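Local coordinates for protein oxidoreductase (Thermotoga maritima, PDB 1ZH8) that binds NADP and probably catalyses the oxidation of a CH-OH group, or the reverse reduction, as a member of the GFO/IDH/MocA oxidoreductase family, at residues A[39-44]-A[294-299]; A[143-148]-A[288-293]; A[215-220]-A[332-337]. One frame throughout, in Å; residues are numbered along the deposited sequence.

Interaction 1: A[39-44]-A[294-299]; sequences KNLSHL and EFEDFY
L44 and Y299 are brought together by their first torsions: CG of L44 stands anti to the carbonyl carbon (chi1 -52°), while the ring of Y299 swings out from its helix with CG anti to the backbone N (chi1 176°). The two side chains cross at about a right angle, and the leucine lies over one face of the phenol ring. Its CD2 sits 4.0 Å from the centroid of the Y299 ring and 8° off the ring normal, a CH-pi contact over the middle of the face. L44 CB also approaches this face, 3.8 Å from Y299 CD1, while L44 CD1 reaches back to the root of the ring. A branched leucine suits the place because its separate carbons can cover both the root and the centre of a flat partner. At the far end of the ring, Y299 OH is hydrogen-bonded to the carbonyl of R17. Residues 41-44 lie in the loop between helix 28-39 and strand 45-51 of the NADP-binding Rossmann fold, and helix 290-303, from late in the chain, packs against it. The loop is turned by a bond of 2.9 Å from L44 N to L41 O, which sends L41 and L44 toward the same helix. L41 places CD1 3.6 Å from CB of F295, and the F295 ring meets H34 edge-to-face. The other methyl, L41 CD2, lies 3.6 Å from E296 CG, against the aliphatic part of an extended glutamate. That shape lets E296 offer methylenes to the leucine and still send its carboxylate to the polar margin. There OE2 of E296 accepts from a water at 3.0 Å, which is also weakly linked to H43 NE2, and takes a second, weak bond from Q292 NE2.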
# COMPACT_ATOMS: atom_id res chain seq x y z
N LYS A 39 17.33 -15.45 32.29
CA LYS A 39 18.11 -16.62 32.69
C LYS A 39 19.47 -16.61 32.01
O LYS A 39 20.42 -17.21 32.51
CB LYS A 39 17.37 -17.91 32.33
CG LYS A 39 16.31 -18.38 33.33
CD LYS A 39 15.73 -19.74 32.87
CE LYS A 39 14.59 -20.23 33.78
NZ LYS A 39 14.93 -20.17 35.24
N ASN A 40 19.55 -15.94 30.86
CA ASN A 40 20.83 -15.84 30.16
C ASN A 40 21.65 -14.65 30.62
O ASN A 40 22.79 -14.47 30.18
CB ASN A 40 20.59 -15.79 28.65
CG ASN A 40 20.24 -17.15 28.08
OD1 ASN A 40 20.33 -18.17 28.76
ND2 ASN A 40 19.83 -17.17 26.82
N LEU A 41 21.08 -13.84 31.51
CA LEU A 41 21.73 -12.64 32.01
C LEU A 41 21.85 -12.64 33.53
O LEU A 41 21.76 -11.59 34.16
CB LEU A 41 20.95 -11.40 31.54
CG LEU A 41 20.88 -11.24 30.02
CD1 LEU A 41 19.91 -10.13 29.63
CD2 LEU A 41 22.25 -10.97 29.44
N SER A 42 22.08 -13.81 34.12
CA SER A 42 22.12 -13.89 35.59
C SER A 42 23.37 -13.24 36.17
O SER A 42 23.48 -13.04 37.38
CB SER A 42 21.98 -15.32 36.08
OG SER A 42 22.92 -16.13 35.43
N HIS A 43 24.32 -12.88 35.32
CA HIS A 43 25.46 -12.12 35.78
C HIS A 43 25.11 -10.64 35.97
O HIS A 43 25.88 -9.90 36.59
CB HIS A 43 26.66 -12.32 34.85
CG HIS A 43 26.39 -11.95 33.43
ND1 HIS A 43 25.63 -12.74 32.59
CD2 HIS A 43 26.76 -10.87 32.70
CE1 HIS A 43 25.55 -12.16 31.41
NE2 HIS A 43 26.22 -11.02 31.45
N LEU A 44 23.96 -10.22 35.44
CA LEU A 44 23.51 -8.81 35.51
C LEU A 44 22.26 -8.59 36.39
O LEU A 44 22.08 -7.51 36.99
CB LEU A 44 23.23 -8.26 34.11
CG LEU A 44 24.25 -8.34 32.95
CD1 LEU A 44 23.65 -7.65 31.73
CD2 LEU A 44 25.59 -7.73 33.32
N GLU A 294 17.53 -6.14 24.97
CA GLU A 294 16.96 -4.99 25.64
C GLU A 294 17.26 -4.98 27.14
O GLU A 294 17.42 -3.91 27.73
CB GLU A 294 15.46 -4.81 25.32
CG GLU A 294 14.53 -5.84 25.92
CD GLU A 294 13.09 -5.67 25.49
OE1 GLU A 294 12.75 -4.62 24.89
OE2 GLU A 294 12.28 -6.59 25.76
N PHE A 295 17.37 -6.16 27.77
CA PHE A 295 17.70 -6.21 29.20
C PHE A 295 19.15 -5.80 29.45
O PHE A 295 19.46 -5.12 30.43
CB PHE A 295 17.38 -7.58 29.81
CG PHE A 295 15.96 -7.72 30.30
CD1 PHE A 295 15.55 -7.10 31.48
CD2 PHE A 295 15.03 -8.48 29.59
CE1 PHE A 295 14.23 -7.22 31.94
CE2 PHE A 295 13.71 -8.61 30.04
CZ PHE A 295 13.31 -7.98 31.22
N GLU A 296 20.02 -6.19 28.54
CA GLU A 296 21.40 -5.76 28.56
C GLU A 296 21.44 -4.23 28.49
O GLU A 296 22.17 -3.60 29.26
CB GLU A 296 22.18 -6.38 27.39
CG GLU A 296 22.44 -7.88 27.55
CD GLU A 296 23.16 -8.54 26.34
OE1 GLU A 296 23.53 -7.85 25.36
OE2 GLU A 296 23.35 -9.79 26.37
N ASP A 297 20.65 -3.66 27.60
CA ASP A 297 20.68 -2.22 27.35
C ASP A 297 20.19 -1.45 28.58
O ASP A 297 20.80 -0.47 29.02
CB ASP A 297 19.86 -1.88 26.09
CG ASP A 297 19.92 -0.41 25.71
OD1 ASP A 297 21.02 0.12 25.45
OD2 ASP A 297 18.86 0.22 25.65
N PHE A 298 19.10 -1.95 29.16
CA PHE A 298 18.54 -1.44 30.41
C PHE A 298 19.55 -1.51 31.56
O PHE A 298 19.65 -0.59 32.38
CB PHE A 298 17.29 -2.24 30.74
CG PHE A 298 16.70 -1.98 32.09
CD1 PHE A 298 16.09 -0.77 32.38
CD2 PHE A 298 16.69 -2.99 33.05
CE1 PHE A 298 15.49 -0.55 33.64
CE2 PHE A 298 16.10 -2.79 34.30
CZ PHE A 298 15.50 -1.57 34.59
N TYR A 299 20.32 -2.60 31.61
CA TYR A 299 21.36 -2.72 32.61
C TYR A 299 22.38 -1.60 32.45
O TYR A 299 22.86 -1.04 33.44
CB TYR A 299 22.07 -4.08 32.57
CG TYR A 299 23.21 -4.12 33.57
CD1 TYR A 299 22.99 -4.50 34.89
CD2 TYR A 299 24.51 -3.73 33.20
CE1 TYR A 299 24.02 -4.50 35.83
CE2 TYR A 299 25.56 -3.73 34.13
CZ TYR A 299 25.30 -4.12 35.44
OH TYR A 299 26.32 -4.14 36.36
O HOH W 1 25.54 -10.55 28.24

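Interaction 2: A[143-148]-A[288-293]; sequences RHVPAF and ENSYQK. With NAP (NADP nicotinamide-adenine-dinucleotide phosphate), chain D; EDO (1,2-ethanediol), chain E.
Two helix beginnings meet here: H144, V145 and P146, which lead into helix 146-156, touch E288, S290 and K293 around the first turn of helix 290-303. H144 rests its CB 3.9 Å from the carbonyl O of S290 and also against K293 CB, and the carbonyl oxygens of S290 and K293 stand obliquely to its ring. Beside it, V145 CG2 packs 3.9 Å from S290 CB. Serine is small enough to let the two backbones come close at this point, and its OG bonds to N141. P146 sets CG 4.1 Å from E288 CB; proline suits the first turn, where the backbone N has no acceptor one turn back in the helix and loses nothing by lacking a hydrogen. K293 CD lies 3.6 Å from H144 O; beyond it the bend at chi3 (90°) carries CE and NZ round, and NZ makes a long salt bridge with E288 OE2. The same helix start carries a side-chain N-cap. N289 OD1 accepts from Q292 N at 2.7 Å, the donor standing well above the carbonyl plane, and so satisfies an amide that the helix leaves without a backbone acceptor. Y291, in this first turn, belongs to the NADP pocket. It leaves the helix away from 143-148, and its OH donates a hydrogen bond to O7N of the nicotinamide carboxamide; the modelled separation is very short and its exact length doubtful. S290 OG lies over one face of the Y291 ring, toward the rim. H144 ND1 makes a weak hydrogen bond to O1 of a 1,2-ethanediol molecule, probably left from crystallisation.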
# COMPACT_ATOMS: atom_id res chain seq x y z
N ARG A 143 13.36 -2.47 18.51
CA ARG A 143 14.54 -1.59 18.43
C ARG A 143 15.85 -2.32 18.62
O ARG A 143 16.93 -1.72 18.55
CB ARG A 143 14.45 -0.48 19.47
CG ARG A 143 14.18 0.84 18.88
CD ARG A 143 13.67 1.77 19.95
NE ARG A 143 12.52 2.38 19.35
CZ ARG A 143 11.38 2.62 19.94
NH1 ARG A 143 11.18 2.35 21.22
NH2 ARG A 143 10.42 3.16 19.22
N HIS A 144 15.77 -3.62 18.88
CA HIS A 144 16.97 -4.37 19.17
C HIS A 144 17.09 -5.56 18.24
O HIS A 144 17.88 -6.46 18.52
CB HIS A 144 16.94 -4.87 20.62
CG HIS A 144 16.81 -3.78 21.63
ND1 HIS A 144 17.89 -3.23 22.28
CD2 HIS A 144 15.72 -3.14 22.11
CE1 HIS A 144 17.48 -2.30 23.13
NE2 HIS A 144 16.16 -2.23 23.05
N VAL A 145 16.30 -5.57 17.16
CA VAL A 145 16.29 -6.70 16.23
C VAL A 145 17.38 -6.48 15.15
O VAL A 145 17.35 -5.48 14.44
CB VAL A 145 14.84 -6.95 15.64
CG1 VAL A 145 14.85 -7.98 14.50
CG2 VAL A 145 13.83 -7.40 16.75
N PRO A 146 18.36 -7.38 15.04
CA PRO A 146 19.50 -7.05 14.16
C PRO A 146 19.16 -6.81 12.68
O PRO A 146 19.77 -5.95 12.05
CB PRO A 146 20.45 -8.25 14.32
CG PRO A 146 19.59 -9.34 14.91
CD PRO A 146 18.52 -8.68 15.72
N ALA A 147 18.17 -7.53 12.15
CA ALA A 147 17.74 -7.36 10.77
C ALA A 147 17.39 -5.91 10.48
O ALA A 147 17.70 -5.40 9.39
CB ALA A 147 16.54 -8.24 10.46
N PHE A 148 16.74 -5.26 11.44
CA PHE A 148 16.33 -3.86 11.26
C PHE A 148 17.54 -2.94 11.32
O PHE A 148 17.65 -2.01 10.50
CB PHE A 148 15.24 -3.44 12.27
CG PHE A 148 14.00 -4.30 12.24
CD1 PHE A 148 13.48 -4.75 11.03
CD2 PHE A 148 13.36 -4.66 13.41
CE1 PHE A 148 12.35 -5.54 10.99
CE2 PHE A 148 12.21 -5.46 13.37
CZ PHE A 148 11.71 -5.89 12.17
N GLU A 288 19.61 -13.30 17.01
CA GLU A 288 19.80 -12.82 18.38
C GLU A 288 18.50 -12.75 19.16
O GLU A 288 17.43 -12.66 18.58
CB GLU A 288 20.42 -11.43 18.37
CG GLU A 288 21.79 -11.36 17.77
CD GLU A 288 22.54 -10.15 18.24
OE1 GLU A 288 22.84 -10.06 19.45
OE2 GLU A 288 22.82 -9.29 17.38
N ASN A 289 18.59 -12.79 20.47
CA ASN A 289 17.40 -12.66 21.30
C ASN A 289 17.26 -11.18 21.61
O ASN A 289 18.11 -10.61 22.29
CB ASN A 289 17.53 -13.52 22.57
CG ASN A 289 16.31 -13.40 23.48
OD1 ASN A 289 15.77 -12.30 23.70
ND2 ASN A 289 15.86 -14.53 24.01
N SER A 290 16.21 -10.54 21.09
CA SER A 290 16.01 -9.11 21.28
C SER A 290 15.59 -8.74 22.70
O SER A 290 15.92 -7.64 23.17
CB SER A 290 14.99 -8.57 20.26
OG SER A 290 13.75 -9.26 20.34
N TYR A 291 14.86 -9.63 23.38
CA TYR A 291 14.51 -9.43 24.78
C TYR A 291 15.76 -9.42 25.64
O TYR A 291 15.91 -8.60 26.55
CB TYR A 291 13.54 -10.52 25.26
CG TYR A 291 12.32 -10.61 24.38
CD1 TYR A 291 11.28 -9.69 24.52
CD2 TYR A 291 12.23 -11.59 23.38
CE1 TYR A 291 10.16 -9.75 23.70
CE2 TYR A 291 11.10 -11.65 22.55
CZ TYR A 291 10.08 -10.73 22.72
OH TYR A 291 8.96 -10.78 21.94
N GLN A 292 16.68 -10.33 25.34
CA GLN A 292 17.93 -10.38 26.05
C GLN A 292 18.68 -9.09 25.80
O GLN A 292 19.24 -8.49 26.72
CB GLN A 292 18.74 -11.57 25.57
CG GLN A 292 20.01 -11.80 26.34
CD GLN A 292 20.72 -13.04 25.86
OE1 GLN A 292 20.11 -14.09 25.64
NE2 GLN A 292 22.04 -12.92 25.68
N LYS A 293 18.67 -8.66 24.54
CA LYS A 293 19.39 -7.48 24.12
C LYS A 293 18.85 -6.22 24.81
O LYS A 293 19.62 -5.34 25.21
CB LYS A 293 19.38 -7.35 22.61
CG LYS A 293 20.54 -8.06 21.97
CD LYS A 293 20.65 -7.67 20.51
CE LYS A 293 21.55 -6.45 20.30
NZ LYS A 293 21.43 -5.91 18.90
PA NAP D . -1.02 -11.74 30.05
O1A NAP D . -0.67 -13.16 29.80
O2A NAP D . -2.46 -11.53 30.29
O5B NAP D . -0.11 -11.21 31.25
C5B NAP D . -0.59 -10.21 32.13
C4B NAP D . -0.24 -10.63 33.55
O4B NAP D . -0.50 -9.57 34.45
C3B NAP D . -1.09 -11.81 34.01
O3B NAP D . -0.25 -12.58 34.82
C2B NAP D . -2.15 -11.10 34.85
O2B NAP D . -2.99 -11.77 35.79
C1B NAP D . -1.29 -10.06 35.52
N9A NAP D . -2.11 -9.00 36.10
C8A NAP D . -3.32 -8.51 35.65
N7A NAP D . -3.71 -7.52 36.48
C5A NAP D . -2.78 -7.38 37.45
C6A NAP D . -2.67 -6.54 38.55
N6A NAP D . -3.62 -5.66 38.82
N1A NAP D . -1.57 -6.61 39.37
C2A NAP D . -0.59 -7.54 39.11
N3A NAP D . -0.69 -8.38 38.03
C4A NAP D . -1.77 -8.30 37.22
O3 NAP D . -0.59 -10.87 28.79
PN NAP D . 0.90 -10.82 28.19
O1N NAP D . 1.94 -11.43 29.07
O2N NAP D . 0.65 -11.24 26.81
O5D NAP D . 1.24 -9.25 28.13
C5D NAP D . 1.72 -8.49 29.23
C4D NAP D . 2.52 -7.30 28.70
O4D NAP D . 3.57 -7.79 27.88
C3D NAP D . 1.65 -6.40 27.82
O3D NAP D . 1.94 -5.04 28.07
C2D NAP D . 2.04 -6.74 26.41
O2D NAP D . 1.91 -5.64 25.52
C1D NAP D . 3.48 -7.19 26.59
N1N NAP D . 3.87 -8.12 25.53
C2N NAP D . 4.94 -7.79 24.75
C3N NAP D . 5.35 -8.64 23.71
C7N NAP D . 6.66 -8.39 22.99
O7N NAP D . 6.97 -9.28 21.95
N7N NAP D . 7.48 -7.38 23.34
C4N NAP D . 4.66 -9.84 23.50
C5N NAP D . 3.58 -10.18 24.32
C6N NAP D . 3.19 -9.31 25.34
P2B NAP D . -2.89 -13.20 36.52
O1X NAP D . -2.02 -13.13 37.76
O2X NAP D . -2.30 -14.25 35.60
O3X NAP D . -4.32 -13.53 36.88
C1 EDO E . 21.86 -1.97 20.51
O1 EDO E . 20.95 -2.97 21.02
C2 EDO E . 22.18 -2.26 19.05
O2 EDO E . 22.88 -1.15 18.48

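Interaction 3: A[215-220]-A[332-337]; sequences EWISAV and NKVFVS
W216 begins its contact at CB, which lies 3.5 Å from V334 O and sits over one face of the F335 ring, 4.0 Å from F335 CD1. CG stands between the backbone N and the carbonyl carbon (chi1 64°), which sets the indole beside the K333 chain: W216 CG lies 3.6 Å from K333 CE, and the same methylene lies over CD1 and CD2 too. Farther round the indole, W216 CE3 meets K333 CG at 3.9 Å, so the extended lysine runs obliquely over the indole face. Its NZ stands 4.4 Å from the centroid of the five-membered ring, a cation-pi contact, and is also hydrogen-bonded to A330 O of the second subunit. Tryptophan suits this site because one broad face serves the lysine, its edge leans toward the F335 face with the planes at 64°, and NE1 still reaches E239. W216 and F335 are a non-hydrogen-bonded pair where strand 334-335, outermost within this chain in the large mixed sheet, adds antiparallel to strand 214-222. S218 OG there is hydrogen-bonded to S218 of the second subunit. The neighbouring pair is hydrogen-bonded in both directions, I217 N to V334 O at 2.9 Å and V334 N to I217 O at 2.7 Å. V336 N to E215 O continues the join. On the opposite face of the sheet, I217 lies alongside V334, its CD1 3.8 Å from V334 CB, and also packs on F322 of helix 313-329.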
# COMPACT_ATOMS: atom_id res chain seq x y z
N GLU A 215 5.86 11.99 9.01
CA GLU A 215 5.18 13.30 9.00
C GLU A 215 3.66 13.21 9.02
O GLU A 215 3.00 13.85 9.83
CB GLU A 215 5.62 14.12 7.80
CG GLU A 215 5.02 15.54 7.79
CD GLU A 215 5.35 16.34 6.54
OE1 GLU A 215 6.53 16.68 6.37
OE2 GLU A 215 4.42 16.65 5.76
N TRP A 216 3.10 12.43 8.10
CA TRP A 216 1.65 12.31 8.03
C TRP A 216 1.29 10.90 7.59
O TRP A 216 2.07 10.24 6.90
CB TRP A 216 1.05 13.35 7.07
CG TRP A 216 1.47 13.20 5.64
CD1 TRP A 216 2.45 13.91 5.00
CD2 TRP A 216 0.92 12.30 4.65
NE1 TRP A 216 2.55 13.50 3.68
CE2 TRP A 216 1.63 12.51 3.45
CE3 TRP A 216 -0.10 11.33 4.67
CZ2 TRP A 216 1.36 11.78 2.28
CZ3 TRP A 216 -0.36 10.61 3.50
CH2 TRP A 216 0.36 10.84 2.33
N ILE A 217 0.09 10.48 8.00
CA ILE A 217 -0.47 9.21 7.60
C ILE A 217 -1.88 9.42 7.14
O ILE A 217 -2.52 10.42 7.49
CB ILE A 217 -0.50 8.22 8.76
CG1 ILE A 217 -1.34 8.77 9.91
CG2 ILE A 217 0.88 7.99 9.29
CD1 ILE A 217 -2.83 8.52 9.79
N SER A 218 -2.39 8.44 6.39
CA SER A 218 -3.78 8.38 5.98
C SER A 218 -4.07 6.89 5.99
O SER A 218 -3.36 6.12 5.37
CB SER A 218 -3.91 8.98 4.57
OG SER A 218 -5.19 8.74 3.99
N ALA A 219 -5.08 6.45 6.72
CA ALA A 219 -5.24 5.01 6.93
C ALA A 219 -6.67 4.60 7.09
O ALA A 219 -7.52 5.40 7.50
CB ALA A 219 -4.42 4.56 8.15
N VAL A 220 -6.95 3.33 6.81
CA VAL A 220 -8.29 2.79 7.05
C VAL A 220 -8.19 1.53 7.93
O VAL A 220 -7.47 0.58 7.61
CB VAL A 220 -9.05 2.56 5.71
CG1 VAL A 220 -8.22 1.73 4.77
CG2 VAL A 220 -10.40 1.90 5.92
N ASN A 332 -8.51 10.09 6.31
CA ASN A 332 -8.11 11.49 6.32
C ASN A 332 -6.63 11.65 6.69
O ASN A 332 -6.06 10.84 7.45
CB ASN A 332 -8.99 12.29 7.28
CG ASN A 332 -10.40 12.45 6.76
OD1 ASN A 332 -10.63 13.10 5.74
ND2 ASN A 332 -11.35 11.85 7.45
N LYS A 333 -6.03 12.71 6.18
CA LYS A 333 -4.62 12.95 6.42
C LYS A 333 -4.44 13.37 7.87
O LYS A 333 -5.12 14.27 8.34
CB LYS A 333 -4.13 14.02 5.45
CG LYS A 333 -2.65 14.23 5.39
CD LYS A 333 -2.38 15.44 4.49
CE LYS A 333 -0.93 15.46 4.09
NZ LYS A 333 -0.71 16.37 2.94
N VAL A 334 -3.57 12.69 8.59
CA VAL A 334 -3.29 13.08 9.96
C VAL A 334 -1.80 13.36 10.09
O VAL A 334 -0.98 12.51 9.77
CB VAL A 334 -3.67 11.99 10.97
CG1 VAL A 334 -3.35 12.47 12.41
CG2 VAL A 334 -5.15 11.60 10.83
N PHE A 335 -1.46 14.57 10.53
CA PHE A 335 -0.08 14.93 10.81
C PHE A 335 0.26 14.43 12.22
O PHE A 335 -0.30 14.90 13.23
CB PHE A 335 0.11 16.44 10.71
CG PHE A 335 0.04 16.97 9.29
CD1 PHE A 335 1.19 17.04 8.51
CD2 PHE A 335 -1.17 17.40 8.75
CE1 PHE A 335 1.14 17.53 7.21
CE2 PHE A 335 -1.22 17.89 7.43
CZ PHE A 335 -0.05 17.95 6.67
N VAL A 336 1.19 13.48 12.28
CA VAL A 336 1.52 12.78 13.52
C VAL A 336 1.95 13.71 14.65
O VAL A 336 1.53 13.52 15.79
CB VAL A 336 2.59 11.70 13.29
CG1 VAL A 336 2.88 10.96 14.59
CG2 VAL A 336 2.10 10.70 12.24
N SER A 337 2.77 14.71 14.35
CA SER A 337 3.09 15.74 15.33
C SER A 337 1.91 16.26 16.16
O SER A 337 2.09 16.51 17.35
CB SER A 337 3.76 16.92 14.67
OG SER A 337 5.13 16.63 14.51
O HOH W 2 3.75 15.50 11.83

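From the N terminus, the chain lays down the Rossmann loop 39-44, passes 143-148 at the start of helix 146-156, then 215-220 in the C-terminal sheet. On reaching helix 290-303 it closes two loops in quick succession: interaction 2 at 288-293, then interaction 1 at 294-299. The loop of interaction 2 therefore lies wholly within that of interaction 1, and the two touch along their shared helix. Interaction 3 closes last, at 332-337, and crosses both. Its centre is about 37 Å from that of interaction 1. Helix 290-303 thus links the coenzyme domain to the start of helix 146-156, while the C-terminal end of the chain adds an outer strand to the distant sheet.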